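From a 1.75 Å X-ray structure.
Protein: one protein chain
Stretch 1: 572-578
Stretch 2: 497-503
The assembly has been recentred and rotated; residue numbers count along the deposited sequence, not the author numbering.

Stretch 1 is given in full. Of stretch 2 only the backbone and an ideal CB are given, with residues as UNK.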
# COMPACT_ATOMS: atom_id res chain seq x y z
N GLY A 572 -15.42 28.31 14.62
CA GLY A 572 -16.54 28.33 15.54
C GLY A 572 -16.72 27.01 16.27
O GLY A 572 -17.02 26.99 17.46
N LYS A 573 -16.53 25.90 15.56
CA LYS A 573 -16.68 24.57 16.15
C LYS A 573 -15.35 23.97 16.60
O LYS A 573 -15.31 22.92 17.24
CB LYS A 573 -17.34 23.61 15.15
CG LYS A 573 -18.67 24.06 14.59
CD LYS A 573 -19.19 23.07 13.56
CE LYS A 573 -19.69 21.78 14.20
NZ LYS A 573 -20.28 20.85 13.19
N LYS A 574 -14.26 24.66 16.25
CA LYS A 574 -12.91 24.14 16.41
C LYS A 574 -12.80 22.77 15.73
O LYS A 574 -12.25 21.83 16.30
CB LYS A 574 -12.51 24.06 17.88
CG LYS A 574 -12.46 25.43 18.59
CD LYS A 574 -11.28 26.26 18.08
CE LYS A 574 -11.05 27.51 18.91
NZ LYS A 574 -12.09 28.53 18.61
N VAL A 575 -13.32 22.68 14.51
CA VAL A 575 -13.30 21.44 13.74
C VAL A 575 -12.27 21.52 12.60
O VAL A 575 -12.24 22.48 11.84
CB VAL A 575 -14.70 21.11 13.14
CG1 VAL A 575 -14.59 20.04 12.02
CG2 VAL A 575 -15.64 20.65 14.24
N PHE A 576 -11.41 20.51 12.54
CA PHE A 576 -10.39 20.35 11.51
C PHE A 576 -10.75 19.13 10.68
O PHE A 576 -10.82 18.02 11.22
CB PHE A 576 -9.00 20.17 12.16
CG PHE A 576 -7.86 19.95 11.19
CD1 PHE A 576 -7.64 18.72 10.59
CD2 PHE A 576 -6.94 20.97 10.96
CE1 PHE A 576 -6.56 18.52 9.73
CE2 PHE A 576 -5.85 20.77 10.11
CZ PHE A 576 -5.67 19.55 9.49
N LEU A 577 -10.98 19.31 9.38
CA LEU A 577 -11.23 18.17 8.49
C LEU A 577 -10.13 18.09 7.45
O LEU A 577 -9.97 19.01 6.66
CB LEU A 577 -12.60 18.31 7.80
CG LEU A 577 -13.83 18.30 8.70
CD1 LEU A 577 -15.08 18.59 7.90
CD2 LEU A 577 -13.95 16.95 9.40
N SER A 578 -9.37 17.01 7.46
CA SER A 578 -8.33 16.84 6.45
C SER A 578 -8.95 16.44 5.12
O SER A 578 -9.70 15.47 5.05
CB SER A 578 -7.31 15.78 6.89
OG SER A 578 -6.42 15.51 5.82
N UNK A 497 -13.15 12.72 17.73
CA UNK A 497 -13.55 12.66 16.33
C UNK A 497 -14.72 13.57 16.01
O UNK A 497 -15.62 13.74 16.82
CB UNK A 497 -13.91 11.22 15.95
N UNK A 498 -14.70 14.18 14.82
CA UNK A 498 -15.80 15.05 14.42
C UNK A 498 -17.04 14.21 14.17
O UNK A 498 -16.95 13.03 13.83
CB UNK A 498 -15.44 15.86 13.17
N UNK A 499 -18.21 14.81 14.37
CA UNK A 499 -19.46 14.06 14.38
C UNK A 499 -20.54 14.71 13.52
O UNK A 499 -20.37 15.82 13.03
CB UNK A 499 -19.97 13.91 15.82
N UNK A 500 -21.64 13.99 13.33
CA UNK A 500 -22.83 14.54 12.69
C UNK A 500 -22.59 14.94 11.25
O UNK A 500 -22.19 14.11 10.43
CB UNK A 500 -23.33 15.75 13.48
N UNK A 501 -22.84 16.21 10.93
CA UNK A 501 -22.68 16.70 9.56
C UNK A 501 -21.21 16.66 9.15
O UNK A 501 -20.89 16.71 7.96
CB UNK A 501 -23.23 18.12 9.43
N UNK A 502 -20.32 16.54 10.13
CA UNK A 502 -18.88 16.42 9.88
C UNK A 502 -18.39 14.97 9.76
O UNK A 502 -17.18 14.73 9.71
CB UNK A 502 -18.11 17.12 11.00
N UNK A 503 -19.31 14.02 9.69
CA UNK A 503 -18.94 12.61 9.81
C UNK A 503 -19.94 11.69 9.10
O UNK A 503 -20.33 10.66 9.63
CB UNK A 503 -18.84 12.22 11.29

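Alternate residues of the strand, V575 and L577, turn one face toward stretch 2, while F576 points away; before the strand, K573 sends a long, charged arm toward stretch 2. The positions of stretch 2 can be read against this row of one amine and two aliphatic groups.

Position 497 lies beyond the reach of stretch 1, with nothing of it within 5.5 Å of the ideal CB. Its phi/psi of -64/143 is open to almost any residue, so this contact sets no preference. The deposited residue is G497.

Position 498 is different. Its CA-to-CB bond points toward stretch 1, and the ideal CB already lies 4.2 Å from L577 CD2 and 4.4 Å from V575 CG1. A carbon placed here meets two methyl groups, with no charge or hydrogen-bonding side chain beside them, so a small apolar residue is the natural expectation; alanine or perhaps valine would suit, and the extended backbone excludes neither. The residue is A498. Its single methyl makes apolar contacts with both neighbours, 4.4 Å from A498 CB to V575 CG1 and 4.2 Å from A498 CB to L577 CD2, resting against both.

Position 499 points its CB away, and its extended backbone tolerates many types, including beta-branched ones. It is V499, in the m rotamer. Its backbone is the more useful part here: a water accepts from K573 NZ at 2.9 Å and lies 3.0 Å from V499 O, to which it can donate, although other acceptors compete for its protons; it offers the lysine an indirect link to this loop.

Position 500 has phi/psi of 64/-122. Positive phi of this kind strains a residue with a CB, and glycine is favoured on backbone grounds alone. G500 is found.

At position 501 the CB points sideways and has nothing of stretch 1 within 5.5 Å, so only a side chain of some length could touch it; aliphatic or polar types would both be possible. I501 extends one branch far enough for CG2 to come within 4.0 Å of K573 NZ, a modest packing contact beside the amine.

Position 502 faces stretch 1 directly. The ideal CB is 4.8 Å from K573 NZ, 4.5 Å from L577 CD2 and 4.7 Å from V575 CG1. The nearby cation calls for an acceptor, and the short gap favours a compact one: aspartate best, with asparagine as a neutral alternative. D502 answers the charge. Its m rotamer brings OD2 to 2.7 Å from K573 NZ, a hydrogen bond within a salt bridge. The carboxylate also passes close to the aliphatic groups, with D502 OD2 3.7 Å from V575 CG2 and D502 OD1 4.1 Å from L577 CD1, so the strand's methyls line one side of the carboxylate. D502 buries more surface against stretch 1 than any other residue of its stretch.

Position 503 turns its CB sideways, out of contact, and stretch 1 prescribes nothing. N503 makes its side-chain hydrogen bonds elsewhere in the structure.

Stretch 2, residues 497-503: GAVGIDN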
# COMPACT_ATOMS: atom_id res chain seq x y z
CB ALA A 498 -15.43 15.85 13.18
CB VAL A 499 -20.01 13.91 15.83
CG1 VAL A 499 -19.06 13.07 16.71
CG2 VAL A 499 -20.28 15.28 16.46
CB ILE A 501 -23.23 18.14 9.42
CG1 ILE A 501 -23.41 18.51 7.94
CG2 ILE A 501 -22.35 19.14 10.17
CD1 ILE A 501 -24.16 19.82 7.72
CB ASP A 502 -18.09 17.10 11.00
CG ASP A 502 -18.37 18.58 11.10
OD1 ASP A 502 -18.55 19.22 10.04
OD2 ASP A 502 -18.40 19.10 12.24
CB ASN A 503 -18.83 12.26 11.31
CG ASN A 503 -18.21 10.90 11.58
OD1 ASN A 503 -17.28 10.47 10.91
ND2 ASN A 503 -18.75 10.21 12.58
O HOH W 1 -21.30 18.39 14.25
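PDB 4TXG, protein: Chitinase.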